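Local coordinates for protein pyridine nucleotide-disulphide oxidoreductase dimerisation region (Escherichia coli BL21, PDB 6KYY) that acts as an FAD-containing flavoprotein disulfide reductase and is probably involved in resistance to reactive chlorine species stress, at residues B[104-112]-B[265-273]; B[8-18]-B[29-40]. All blocks are in the same frame, centred on the assembly; numbering follows the deposited sequence.

Overall arrangement
Interactions 2 and 1 follow one another along the chain and build up one end of the FAD-binding domain, their centres about 16 Å apart. Interaction 2 (8-18 with 29-40) closes first, pairing strands 10-16 and 36-40 of a beta-alpha-beta unit; strand 99-103 then pairs parallel to 36-40 and leads directly into the first loop of interaction 1 (104-112 with 265-273). The two meet where Gly104 N probably hydrogen-bonds to Glu40 O, and where Ala106 and Phe108 pack on Ile16. Both reach the same FAD: interaction 2 holds its adenosine ribose and interaction 1 the edge of its adenine, so sheet and loops share one nucleotide pocket.

Interaction 1: B[104-112]-B[265-273]; sequences GQAEFINNH and SLHPENAGI. With CU (copper (II) ion), chain P; FAD (flavin-adenine dinucleotide), chain N.
Phe108 is the bump, and the 265-273 loop supplies the hollow, with Ala271, Ile273 and Leu266 as its walls. Two CH-pi contacts fall on one face of the ring: Ala271 CB stands 4.3 Å from the Phe108 ring centroid, nearest the CD1 side, and Ile273 CD1 stands 4.2 Å from it, nearest CE2. The isoleucine gets there because its CG1 lies anti to its own carbonyl carbon (chi1 -66°) and the extended chain beyond carries CD1 up to the ring. Leu266 slants past another part of the ring, its CD2 3.8 Å from Phe108 CD2.

The bump is held by its backbone at both polar ends. Phe108 N donates to Leu266 O over 3.1 Å in a nearly straight bond (170°), and Phe108 O receives Asn270 ND2, also at 3.1 Å, lying close to the plane of that amide. In return Ala271 is a small knob for the first loop: its CB also nestles against the bend at 110-111, 4.0 Å from Asn111 CB.

At the other end Gln105, bent at chi2, brings NE2 to Ser265 O at 3.1 Å, approaching from above the carbonyl plane. Next to it Ala106 N donates to N1A of FAD at 3.1 Å, and its carbonyl takes a weak bond from N6A. Backbone atoms thus recognise the adenine edge. His267 NE2 is modelled as a copper ligand, though the ring's CE1 lies implausibly close to the ion, which leaves this site doubtful in detail; the neighbouring Glu107 carboxylate has Arg115 as its salt-bridge partner.

Both loops lie against the sheet of the FAD domain. The Phe108 ring reaches Leu114 of strand 113-116, Ile130 and Ile132 of strand 130-132 and Ile294 of strand 294-296; Leu266 and Ile273 also rest on Ile132, so the lodged ring ties the two loops to three strands.

Interaction 2: B[8-18]-B[29-40]; sequences MNKYQAVIIGF and LAKAGWRVALIE. With FAD (flavin-adenine dinucleotide), chain N.
Glu40 OE2 is gripped twice, by Phe18 N at 3.0 Å, nearly along the C-O axis, and by the FAD ribose hydroxyl O3B at 2.6 Å. Its twin OE1 accepts from O2B at 2.5 Å and from the backbone N of Ser42. The chain gets there with CG anti to the backbone N (chi1 175°) and a bend at chi2.

Behind this end, strands 13-16 and 36-40 run parallel, with backbone bonds such as Ile15 N to Ala37 O (2.8 Å) and Ile39 N to Ile15 O (2.8 Å). Ala13, Ile15, Val36 and Leu38 share one sheet face, where the last three pack on Ala26 of helix 20-31, completing the beta-alpha-beta crossover of a Rossmann-type fold.

Where the strands begin, Gln12 OE1 takes Arg35 N at 2.6 Å. Tyr11 is sandwiched: the Arg35 guanidinium lies flat on one face, centres 3.9 Å apart and planes 22° apart, and Ala37 CB sits over the centre of the opposite face. Asp100 receives the tyrosine hydroxyl.

Four donors around one carboxylate are consistent with a charged Glu40 that recognises both ribose hydroxyls and fixes the adenosine half of FAD.

Interaction 1: B[104-112]-B[265-273]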
loop_
_atom_site.group_PDB
_atom_site.type_symbol
_atom_site.label_atom_id
_atom_site.label_comp_id
_atom_site.label_asym_id
_atom_site.label_seq_id
_atom_site.Cartn_x
_atom_site.Cartn_y
_atom_site.Cartn_z
ATOM N N GLY B 104 28.736 3.962 -25.222
ATOM C CA GLY B 104 29.637 2.978 -25.794
ATOM C C GLY B 104 29.703 1.714 -24.959
ATOM O O GLY B 104 29.428 1.706 -23.759
ATOM N N GLN B 105 30.086 0.619 -25.615
ATOM C CA GLN B 105 30.202 -0.687 -24.974
ATOM C C GLN B 105 31.589 -0.806 -24.349
ATOM O O GLN B 105 32.597 -0.836 -25.061
ATOM C CB GLN B 105 29.958 -1.802 -25.988
ATOM C CG GLN B 105 29.718 -3.169 -25.368
ATOM C CD GLN B 105 30.939 -4.065 -25.442
ATOM O OE1 GLN B 105 31.568 -4.190 -26.492
ATOM N NE2 GLN B 105 31.278 -4.696 -24.324
ATOM N N ALA B 106 31.636 -0.885 -23.022
ATOM C CA ALA B 106 32.904 -0.908 -22.309
ATOM C C ALA B 106 33.518 -2.303 -22.317
ATOM O O ALA B 106 32.817 -3.319 -22.320
ATOM C CB ALA B 106 32.719 -0.430 -20.869
ATOM N N GLU B 107 34.849 -2.338 -22.314
ATOM C CA GLU B 107 35.602 -3.583 -22.342
ATOM C C GLU B 107 36.911 -3.363 -21.598
ATOM O O GLU B 107 37.576 -2.343 -21.802
ATOM C CB GLU B 107 35.868 -4.034 -23.782
ATOM C CG GLU B 107 36.617 -5.348 -23.909
ATOM C CD GLU B 107 37.260 -5.517 -25.272
ATOM O OE1 GLU B 107 38.365 -4.972 -25.481
ATOM O OE2 GLU B 107 36.660 -6.187 -26.138
ATOM N N PHE B 108 37.272 -4.312 -20.738
ATOM C CA PHE B 108 38.462 -4.180 -19.903
ATOM C C PHE B 108 39.708 -4.436 -20.742
ATOM O O PHE B 108 39.919 -5.550 -21.232
ATOM C CB PHE B 108 38.398 -5.145 -18.723
ATOM C CG PHE B 108 37.745 -4.571 -17.497
ATOM C CD1 PHE B 108 38.364 -3.571 -16.765
ATOM C CD2 PHE B 108 36.514 -5.041 -17.070
ATOM C CE1 PHE B 108 37.765 -3.045 -15.634
ATOM C CE2 PHE B 108 35.910 -4.520 -15.940
ATOM C CZ PHE B 108 36.537 -3.521 -15.221
ATOM N N ILE B 109 40.529 -3.400 -20.920
ATOM C CA ILE B 109 41.887 -3.608 -21.411
ATOM C C ILE B 109 42.792 -4.040 -20.269
ATOM O O ILE B 109 43.609 -4.957 -20.413
ATOM C CB ILE B 109 42.419 -2.330 -22.088
ATOM C CG1 ILE B 109 41.713 -2.077 -23.419
ATOM C CG2 ILE B 109 43.926 -2.416 -22.289
ATOM C CD1 ILE B 109 41.878 -0.658 -23.921
ATOM N N ASN B 110 42.643 -3.397 -19.114
ATOM C CA ASN B 110 43.512 -3.600 -17.966
ATOM C C ASN B 110 42.651 -3.591 -16.712
ATOM O O ASN B 110 41.424 -3.707 -16.775
ATOM C CB ASN B 110 44.590 -2.511 -17.915
ATOM C CG ASN B 110 45.967 -3.057 -18.160
ATOM O OD1 ASN B 110 46.120 -4.216 -18.541
ATOM N ND2 ASN B 110 46.984 -2.229 -17.947
ATOM N N ASN B 111 43.302 -3.449 -15.561
ATOM C CA ASN B 111 42.605 -3.126 -14.327
ATOM C C ASN B 111 42.564 -1.625 -14.069
ATOM O O ASN B 111 42.071 -1.201 -13.020
ATOM C CB ASN B 111 43.252 -3.853 -13.141
ATOM C CG ASN B 111 44.645 -3.346 -12.830
ATOM O OD1 ASN B 111 45.585 -3.553 -13.601
ATOM N ND2 ASN B 111 44.790 -2.688 -11.687
ATOM N N HIS B 112 43.066 -0.817 -15.009
ATOM C CA HIS B 112 43.000 0.634 -14.922
ATOM C C HIS B 112 42.309 1.296 -16.105
ATOM O O HIS B 112 41.809 2.415 -15.950
ATOM C CB HIS B 112 44.407 1.241 -14.800
ATOM C CG HIS B 112 45.243 0.640 -13.714
ATOM N ND1 HIS B 112 45.344 1.198 -12.458
ATOM C CD2 HIS B 112 46.036 -0.458 -13.703
ATOM C CE1 HIS B 112 46.154 0.463 -11.716
ATOM N NE2 HIS B 112 46.588 -0.545 -12.448
ATOM N N SER B 265 31.077 -10.082 -22.484
ATOM C CA SER B 265 31.502 -8.954 -23.303
ATOM C C SER B 265 32.276 -7.908 -22.511
ATOM O O SER B 265 32.879 -7.019 -23.121
ATOM C CB SER B 265 30.291 -8.308 -23.977
ATOM O OG SER B 265 29.148 -8.364 -23.141
ATOM N N LEU B 266 32.268 -7.985 -21.179
ATOM C CA LEU B 266 33.110 -7.106 -20.377
ATOM C C LEU B 266 34.564 -7.555 -20.387
ATOM O O LEU B 266 35.465 -6.730 -20.198
ATOM C CB LEU B 266 32.594 -7.049 -18.937
ATOM C CG LEU B 266 32.139 -5.708 -18.355
ATOM C CD1 LEU B 266 31.918 -5.835 -16.854
ATOM C CD2 LEU B 266 33.140 -4.604 -18.657
ATOM N N HIS B 267 34.804 -8.852 -20.614
ATOM C CA HIS B 267 36.122 -9.475 -20.567
ATOM C C HIS B 267 36.808 -9.163 -19.242
ATOM O O HIS B 267 37.818 -8.448 -19.220
ATOM C CB HIS B 267 36.989 -9.011 -21.739
ATOM C CG HIS B 267 36.493 -9.465 -23.075
ATOM N ND1 HIS B 267 35.910 -8.607 -23.982
ATOM C CD2 HIS B 267 36.493 -10.687 -23.659
ATOM C CE1 HIS B 267 35.573 -9.279 -25.068
ATOM N NE2 HIS B 267 35.914 -10.544 -24.898
ATOM N N PRO B 268 36.299 -9.682 -18.120
ATOM C CA PRO B 268 36.910 -9.356 -16.823
ATOM C C PRO B 268 38.226 -10.070 -16.580
ATOM O O PRO B 268 38.963 -9.680 -15.666
ATOM C CB PRO B 268 35.843 -9.792 -15.804
ATOM C CG PRO B 268 34.680 -10.339 -16.612
ATOM C CD PRO B 268 35.196 -10.643 -17.976
ATOM N N GLU B 269 38.541 -11.101 -17.370
ATOM C CA GLU B 269 39.783 -11.840 -17.182
ATOM C C GLU B 269 41.006 -10.945 -17.348
ATOM O O GLU B 269 42.019 -11.148 -16.669
ATOM C CB GLU B 269 39.842 -13.011 -18.165
ATOM C CG GLU B 269 39.605 -12.623 -19.622
ATOM C CD GLU B 269 38.136 -12.633 -20.007
ATOM O OE1 GLU B 269 37.820 -12.276 -21.162
ATOM O OE2 GLU B 269 37.296 -12.996 -19.156
ATOM N N ASN B 270 40.928 -9.947 -18.231
ATOM C CA ASN B 270 42.063 -9.070 -18.499
ATOM C C ASN B 270 42.411 -8.167 -17.324
ATOM O O ASN B 270 43.494 -7.573 -17.326
ATOM C CB ASN B 270 41.784 -8.212 -19.735
ATOM C CG ASN B 270 41.533 -9.041 -20.977
ATOM O OD1 ASN B 270 42.111 -10.114 -21.150
ATOM N ND2 ASN B 270 40.667 -8.545 -21.854
ATOM N N ALA B 271 41.531 -8.045 -16.331
ATOM C CA ALA B 271 41.761 -7.179 -15.184
ATOM C C ALA B 271 42.021 -7.956 -13.900
ATOM O O ALA B 271 42.120 -7.349 -12.830
ATOM C CB ALA B 271 40.572 -6.234 -14.989
ATOM N N GLY B 272 42.138 -9.280 -13.981
ATOM C CA GLY B 272 42.294 -10.087 -12.788
ATOM C C GLY B 272 41.020 -10.305 -12.009
ATOM O O GLY B 272 41.082 -10.625 -10.818
ATOM N N ILE B 273 39.864 -10.144 -12.647
ATOM C CA ILE B 273 38.565 -10.250 -11.990
ATOM C C ILE B 273 38.045 -11.669 -12.184
ATOM O O ILE B 273 37.858 -12.121 -13.319
ATOM C CB ILE B 273 37.575 -9.216 -12.547
ATOM C CG1 ILE B 273 38.028 -7.798 -12.191
ATOM C CG2 ILE B 273 36.171 -9.488 -12.036
ATOM C CD1 ILE B 273 37.423 -6.726 -13.070
HETATM CU CU CU P . 34.361 -9.860 -26.671
HETATM P PA FAD N . 21.003 -2.781 -14.455
HETATM O O1A FAD N . 20.739 -4.114 -15.048
HETATM O O2A FAD N . 19.768 -2.005 -13.985
HETATM O O5B FAD N . 21.831 -1.892 -15.448
HETATM C C5B FAD N . 22.584 -2.479 -16.530
HETATM C C4B FAD N . 23.015 -1.381 -17.469
HETATM O O4B FAD N . 24.398 -1.574 -17.848
HETATM C C3B FAD N . 22.215 -1.284 -18.769
HETATM O O3B FAD N . 21.887 0.070 -19.054
HETATM C C2B FAD N . 23.165 -1.879 -19.812
HETATM O O2B FAD N . 22.961 -1.309 -21.100
HETATM C C1B FAD N . 24.519 -1.460 -19.248
HETATM N N9A FAD N . 25.639 -2.288 -19.688
HETATM C C8A FAD N . 25.701 -3.656 -19.709
HETATM N N7A FAD N . 26.838 -4.134 -20.158
HETATM C C5A FAD N . 27.576 -2.998 -20.456
HETATM C C6A FAD N . 28.873 -2.816 -20.972
HETATM N N6A FAD N . 29.693 -3.820 -21.293
HETATM N N1A FAD N . 29.307 -1.547 -21.148
HETATM C C2A FAD N . 28.492 -0.539 -20.828
HETATM N N3A FAD N . 27.252 -0.589 -20.336
HETATM C C4A FAD N . 26.850 -1.853 -20.171
HETATM N N1 FAD N . 13.549 -5.900 -9.367
HETATM C C2 FAD N . 12.797 -5.552 -8.281
HETATM O O2 FAD N . 13.319 -5.156 -7.233
HETATM N N3 FAD N . 11.418 -5.639 -8.345
HETATM C C4 FAD N . 10.678 -6.075 -9.427
HETATM O O4 FAD N . 9.451 -6.098 -9.366
HETATM C C4X FAD N . 11.487 -6.447 -10.575
HETATM N N5 FAD N . 10.873 -6.838 -11.653
HETATM C C5X FAD N . 11.644 -7.187 -12.750
HETATM C C6 FAD N . 11.002 -7.626 -13.906
HETATM C C7 FAD N . 11.730 -7.987 -15.035
HETATM C C7M FAD N . 11.003 -8.457 -16.267
HETATM C C8 FAD N . 13.132 -7.911 -15.009
HETATM C C8M FAD N . 13.949 -8.294 -16.214
HETATM C C9 FAD N . 13.777 -7.474 -13.856
HETATM C C9A FAD N . 13.045 -7.112 -12.731
HETATM N N10 FAD N . 13.666 -6.659 -11.550
HETATM C C10 FAD N . 12.917 -6.320 -10.451
HETATM C "C1'" FAD N . 15.131 -6.567 -11.460
HETATM C "C2'" FAD N . 15.673 -5.185 -11.811
HETATM O "O2'" FAD N . 15.393 -4.875 -13.177
HETATM C "C3'" FAD N . 17.187 -5.171 -11.594
HETATM O "O3'" FAD N . 17.510 -6.058 -10.530
HETATM C "C4'" FAD N . 17.766 -3.791 -11.282
HETATM O "O4'" FAD N . 17.677 -2.963 -12.442
HETATM C "C5'" FAD N . 19.196 -3.856 -10.788
HETATM O "O5'" FAD N . 20.086 -3.877 -11.923
HETATM P P FAD N . 21.600 -3.464 -11.782
HETATM O O1P FAD N . 21.725 -2.298 -10.796
HETATM O O2P FAD N . 22.430 -4.643 -11.449
HETATM O O3P FAD N . 21.987 -2.920 -13.220
#

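Interaction 2: B[8-18]-B[29-40]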
loop_
_atom_site.group_PDB
_atom_site.type_symbol
_atom_site.label_atom_id
_atom_site.label_comp_id
_atom_site.label_asym_id
_atom_site.label_seq_id
_atom_site.Cartn_x
_atom_site.Cartn_y
_atom_site.Cartn_z
ATOM N N MET B 8 40.565 10.860 -22.767
ATOM C CA MET B 8 40.435 12.011 -21.878
ATOM C C MET B 8 41.418 11.938 -20.713
ATOM O O MET B 8 42.500 11.371 -20.832
ATOM C CB MET B 8 39.007 12.113 -21.338
ATOM C CG MET B 8 37.970 12.522 -22.366
ATOM S SD MET B 8 37.371 14.209 -22.134
ATOM C CE MET B 8 35.821 14.146 -23.032
ATOM N N ASN B 9 41.030 12.517 -19.582
ATOM C CA ASN B 9 41.846 12.459 -18.382
ATOM C C ASN B 9 41.587 11.139 -17.662
ATOM O O ASN B 9 40.892 10.255 -18.169
ATOM C CB ASN B 9 41.549 13.645 -17.469
ATOM C CG ASN B 9 41.937 14.976 -18.076
ATOM O OD1 ASN B 9 42.548 15.041 -19.145
ATOM N ND2 ASN B 9 41.562 16.053 -17.399
ATOM N N LYS B 10 42.150 10.989 -16.467
ATOM C CA LYS B 10 41.840 9.851 -15.616
ATOM C C LYS B 10 40.743 10.238 -14.633
ATOM O O LYS B 10 40.856 11.244 -13.926
ATOM C CB LYS B 10 43.080 9.369 -14.862
ATOM C CG LYS B 10 42.925 7.972 -14.267
ATOM C CD LYS B 10 44.203 7.489 -13.593
ATOM C CE LYS B 10 44.583 8.380 -12.425
ATOM N NZ LYS B 10 45.687 7.793 -11.618
ATOM N N TYR B 11 39.685 9.436 -14.591
ATOM C CA TYR B 11 38.577 9.681 -13.683
ATOM C C TYR B 11 38.854 9.030 -12.335
ATOM O O TYR B 11 39.346 7.900 -12.267
ATOM C CB TYR B 11 37.269 9.145 -14.264
ATOM C CG TYR B 11 36.817 9.860 -15.518
ATOM C CD1 TYR B 11 36.058 11.020 -15.443
ATOM C CD2 TYR B 11 37.155 9.378 -16.776
ATOM C CE1 TYR B 11 35.643 11.677 -16.585
ATOM C CE2 TYR B 11 36.747 10.029 -17.924
ATOM C CZ TYR B 11 35.991 11.177 -17.823
ATOM O OH TYR B 11 35.581 11.831 -18.962
ATOM N N GLN B 12 38.543 9.759 -11.260
ATOM C CA GLN B 12 38.670 9.185 -9.925
ATOM C C GLN B 12 37.749 7.986 -9.749
ATOM O O GLN B 12 38.048 7.080 -8.962
ATOM C CB GLN B 12 38.375 10.245 -8.864
ATOM C CG GLN B 12 39.373 11.392 -8.836
ATOM C CD GLN B 12 38.827 12.624 -8.142
ATOM O OE1 GLN B 12 37.913 13.278 -8.641
ATOM N NE2 GLN B 12 39.388 12.947 -6.982
ATOM N N ALA B 13 36.634 7.959 -10.477
ATOM C CA ALA B 13 35.698 6.846 -10.445
ATOM C C ALA B 13 35.129 6.642 -11.839
ATOM O O ALA B 13 34.716 7.605 -12.490
ATOM C CB ALA B 13 34.568 7.097 -9.441
ATOM N N VAL B 14 35.118 5.393 -12.296
ATOM C CA VAL B 14 34.508 5.017 -13.567
ATOM C C VAL B 14 33.487 3.926 -13.286
ATOM O O VAL B 14 33.836 2.866 -12.752
ATOM C CB VAL B 14 35.548 4.542 -14.594
ATOM C CG1 VAL B 14 34.873 4.227 -15.920
ATOM C CG2 VAL B 14 36.628 5.591 -14.783
ATOM N N ILE B 15 32.231 4.185 -13.638
ATOM C CA ILE B 15 31.141 3.237 -13.448
ATOM C C ILE B 15 30.767 2.659 -14.805
ATOM O O ILE B 15 30.711 3.383 -15.805
ATOM C CB ILE B 15 29.930 3.906 -12.767
ATOM C CG1 ILE B 15 30.311 4.379 -11.363
ATOM C CG2 ILE B 15 28.755 2.948 -12.696
ATOM C CD1 ILE B 15 29.734 5.724 -10.993
ATOM N N ILE B 16 30.521 1.350 -14.839
ATOM C CA ILE B 16 30.214 0.654 -16.083
ATOM C C ILE B 16 28.756 0.213 -16.081
ATOM O O ILE B 16 28.423 -0.862 -15.571
ATOM C CB ILE B 16 31.153 -0.548 -16.289
ATOM C CG1 ILE B 16 32.613 -0.107 -16.166
ATOM C CG2 ILE B 16 30.901 -1.198 -17.640
ATOM C CD1 ILE B 16 33.587 -1.255 -16.049
ATOM N N GLY B 17 27.881 1.035 -16.656
ATOM C CA GLY B 17 26.468 0.718 -16.713
ATOM C C GLY B 17 25.608 1.710 -15.959
ATOM O O GLY B 17 26.032 2.256 -14.936
ATOM N N PHE B 18 24.394 1.956 -16.457
ATOM C CA PHE B 18 23.462 2.882 -15.828
ATOM C C PHE B 18 22.554 2.202 -14.810
ATOM O O PHE B 18 21.397 2.614 -14.646
ATOM C CB PHE B 18 22.626 3.591 -16.895
ATOM C CG PHE B 18 22.450 5.064 -16.651
ATOM C CD1 PHE B 18 21.699 5.519 -15.579
ATOM C CD2 PHE B 18 23.034 5.995 -17.495
ATOM C CE1 PHE B 18 21.532 6.872 -15.353
ATOM C CE2 PHE B 18 22.873 7.351 -17.274
ATOM C CZ PHE B 18 22.121 7.790 -16.202
ATOM N N LEU B 29 29.082 10.722 -5.796
ATOM C CA LEU B 29 30.506 11.034 -5.878
ATOM C C LEU B 29 30.747 12.360 -6.589
ATOM O O LEU B 29 31.656 13.109 -6.215
ATOM C CB LEU B 29 31.256 9.902 -6.581
ATOM C CG LEU B 29 31.231 8.541 -5.879
ATOM C CD1 LEU B 29 32.183 7.567 -6.556
ATOM C CD2 LEU B 29 31.562 8.682 -4.400
ATOM N N ALA B 30 29.948 12.667 -7.614
ATOM C CA ALA B 30 30.055 13.969 -8.265
ATOM C C ALA B 30 29.687 15.091 -7.305
ATOM O O ALA B 30 30.274 16.178 -7.350
ATOM C CB ALA B 30 29.165 14.016 -9.503
ATOM N N LYS B 31 28.708 14.844 -6.434
ATOM C CA LYS B 31 28.326 15.819 -5.423
ATOM C C LYS B 31 29.399 15.980 -4.352
ATOM O O LYS B 31 29.479 17.041 -3.725
ATOM C CB LYS B 31 26.989 15.400 -4.804
ATOM C CG LYS B 31 26.518 16.220 -3.620
ATOM C CD LYS B 31 25.865 15.321 -2.584
ATOM C CE LYS B 31 25.224 16.123 -1.468
ATOM N NZ LYS B 31 23.992 15.460 -0.959
ATOM N N ALA B 32 30.234 14.964 -4.146
ATOM C CA ALA B 32 31.330 15.033 -3.191
ATOM C C ALA B 32 32.616 15.577 -3.799
ATOM O O ALA B 32 33.638 15.627 -3.106
ATOM C CB ALA B 32 31.594 13.650 -2.587
ATOM N N GLY B 33 32.594 15.981 -5.071
ATOM C CA GLY B 33 33.743 16.571 -5.723
ATOM C C GLY B 33 34.485 15.658 -6.676
ATOM O O GLY B 33 35.360 16.137 -7.408
ATOM N N TRP B 34 34.159 14.368 -6.698
ATOM C CA TRP B 34 34.886 13.417 -7.528
ATOM C C TRP B 34 34.587 13.639 -9.007
ATOM O O TRP B 34 33.475 14.007 -9.393
ATOM C CB TRP B 34 34.520 11.981 -7.151
ATOM C CG TRP B 34 34.927 11.556 -5.768
ATOM C CD1 TRP B 34 34.958 12.327 -4.642
ATOM C CD2 TRP B 34 35.347 10.246 -5.366
ATOM N NE1 TRP B 34 35.377 11.581 -3.567
ATOM C CE2 TRP B 34 35.622 10.299 -3.986
ATOM C CE3 TRP B 34 35.520 9.034 -6.042
ATOM C CZ2 TRP B 34 36.062 9.187 -3.267
ATOM C CZ3 TRP B 34 35.956 7.932 -5.329
ATOM C CH2 TRP B 34 36.222 8.016 -3.955
ATOM N N ARG B 35 35.601 13.404 -9.841
ATOM C CA ARG B 35 35.434 13.396 -11.291
ATOM C C ARG B 35 34.975 12.001 -11.699
ATOM O O ARG B 35 35.752 11.042 -11.640
ATOM C CB ARG B 35 36.733 13.782 -11.993
ATOM C CG ARG B 35 36.573 14.065 -13.480
ATOM C CD ARG B 35 37.790 14.775 -14.056
ATOM N NE ARG B 35 38.318 14.078 -15.225
ATOM C CZ ARG B 35 37.811 14.185 -16.449
ATOM N NH1 ARG B 35 36.761 14.965 -16.669
ATOM N NH2 ARG B 35 38.352 13.509 -17.455
ATOM N N VAL B 36 33.714 11.885 -12.109
ATOM C CA VAL B 36 33.070 10.597 -12.330
ATOM C C VAL B 36 32.738 10.441 -13.807
ATOM O O VAL B 36 32.388 11.415 -14.484
ATOM C CB VAL B 36 31.797 10.450 -11.471
ATOM C CG1 VAL B 36 31.381 8.991 -11.378
ATOM C CG2 VAL B 36 32.021 11.037 -10.087
ATOM N N ALA B 37 32.846 9.210 -14.299
ATOM C CA ALA B 37 32.442 8.853 -15.651
ATOM C C ALA B 37 31.622 7.574 -15.591
ATOM O O ALA B 37 32.058 6.584 -14.997
ATOM C CB ALA B 37 33.653 8.663 -16.568
ATOM N N LEU B 38 30.439 7.599 -16.194
ATOM C CA LEU B 38 29.582 6.426 -16.290
ATOM C C LEU B 38 29.455 6.020 -17.750
ATOM O O LEU B 38 29.080 6.838 -18.597
ATOM C CB LEU B 38 28.200 6.697 -15.691
ATOM C CG LEU B 38 27.359 5.451 -15.394
ATOM C CD1 LEU B 38 26.631 5.592 -14.067
ATOM C CD2 LEU B 38 26.374 5.177 -16.521
ATOM N N ILE B 39 29.772 4.761 -18.040
ATOM C CA ILE B 39 29.695 4.217 -19.390
ATOM C C ILE B 39 28.378 3.472 -19.539
ATOM O O ILE B 39 28.005 2.674 -18.671
ATOM C CB ILE B 39 30.886 3.291 -19.690
ATOM C CG1 ILE B 39 32.150 3.813 -19.005
ATOM C CG2 ILE B 39 31.097 3.166 -21.191
ATOM C CD1 ILE B 39 32.739 5.031 -19.670
ATOM N N GLU B 40 27.674 3.731 -20.638
ATOM C CA GLU B 40 26.397 3.086 -20.923
ATOM C C GLU B 40 26.379 2.696 -22.392
ATOM O O GLU B 40 26.531 3.555 -23.265
ATOM C CB GLU B 40 25.224 4.013 -20.586
ATOM C CG GLU B 40 23.863 3.469 -20.974
ATOM C CD GLU B 40 23.663 2.030 -20.547
ATOM O OE1 GLU B 40 23.291 1.201 -21.405
ATOM O OE2 GLU B 40 23.872 1.725 -19.353
HETATM P PA FAD N . 21.003 -2.781 -14.455
HETATM O O1A FAD N . 20.739 -4.114 -15.048
HETATM O O2A FAD N . 19.768 -2.005 -13.985
HETATM O O5B FAD N . 21.831 -1.892 -15.448
HETATM C C5B FAD N . 22.584 -2.479 -16.530
HETATM C C4B FAD N . 23.015 -1.381 -17.469
HETATM O O4B FAD N . 24.398 -1.574 -17.848
HETATM C C3B FAD N . 22.215 -1.284 -18.769
HETATM O O3B FAD N . 21.887 0.070 -19.054
HETATM C C2B FAD N . 23.165 -1.879 -19.812
HETATM O O2B FAD N . 22.961 -1.309 -21.100
HETATM C C1B FAD N . 24.519 -1.460 -19.248
HETATM N N9A FAD N . 25.639 -2.288 -19.688
HETATM C C8A FAD N . 25.701 -3.656 -19.709
HETATM N N7A FAD N . 26.838 -4.134 -20.158
HETATM C C5A FAD N . 27.576 -2.998 -20.456
HETATM C C6A FAD N . 28.873 -2.816 -20.972
HETATM N N6A FAD N . 29.693 -3.820 -21.293
HETATM N N1A FAD N . 29.307 -1.547 -21.148
HETATM C C2A FAD N . 28.492 -0.539 -20.828
HETATM N N3A FAD N . 27.252 -0.589 -20.336
HETATM C C4A FAD N . 26.850 -1.853 -20.171
HETATM N N1 FAD N . 13.549 -5.900 -9.367
HETATM C C2 FAD N . 12.797 -5.552 -8.281
HETATM O O2 FAD N . 13.319 -5.156 -7.233
HETATM N N3 FAD N . 11.418 -5.639 -8.345
HETATM C C4 FAD N . 10.678 -6.075 -9.427
HETATM O O4 FAD N . 9.451 -6.098 -9.366
HETATM C C4X FAD N . 11.487 -6.447 -10.575
HETATM N N5 FAD N . 10.873 -6.838 -11.653
HETATM C C5X FAD N . 11.644 -7.187 -12.750
HETATM C C6 FAD N . 11.002 -7.626 -13.906
HETATM C C7 FAD N . 11.730 -7.987 -15.035
HETATM C C7M FAD N . 11.003 -8.457 -16.267
HETATM C C8 FAD N . 13.132 -7.911 -15.009
HETATM C C8M FAD N . 13.949 -8.294 -16.214
HETATM C C9 FAD N . 13.777 -7.474 -13.856
HETATM C C9A FAD N . 13.045 -7.112 -12.731
HETATM N N10 FAD N . 13.666 -6.659 -11.550
HETATM C C10 FAD N . 12.917 -6.320 -10.451
HETATM C "C1'" FAD N . 15.131 -6.567 -11.460
HETATM C "C2'" FAD N . 15.673 -5.185 -11.811
HETATM O "O2'" FAD N . 15.393 -4.875 -13.177
HETATM C "C3'" FAD N . 17.187 -5.171 -11.594
HETATM O "O3'" FAD N . 17.510 -6.058 -10.530
HETATM C "C4'" FAD N . 17.766 -3.791 -11.282
HETATM O "O4'" FAD N . 17.677 -2.963 -12.442
HETATM C "C5'" FAD N . 19.196 -3.856 -10.788
HETATM O "O5'" FAD N . 20.086 -3.877 -11.923
HETATM P P FAD N . 21.600 -3.464 -11.782
HETATM O O1P FAD N . 21.725 -2.298 -10.796
HETATM O O2P FAD N . 22.430 -4.643 -11.449
HETATM O O3P FAD N . 21.987 -2.920 -13.220
#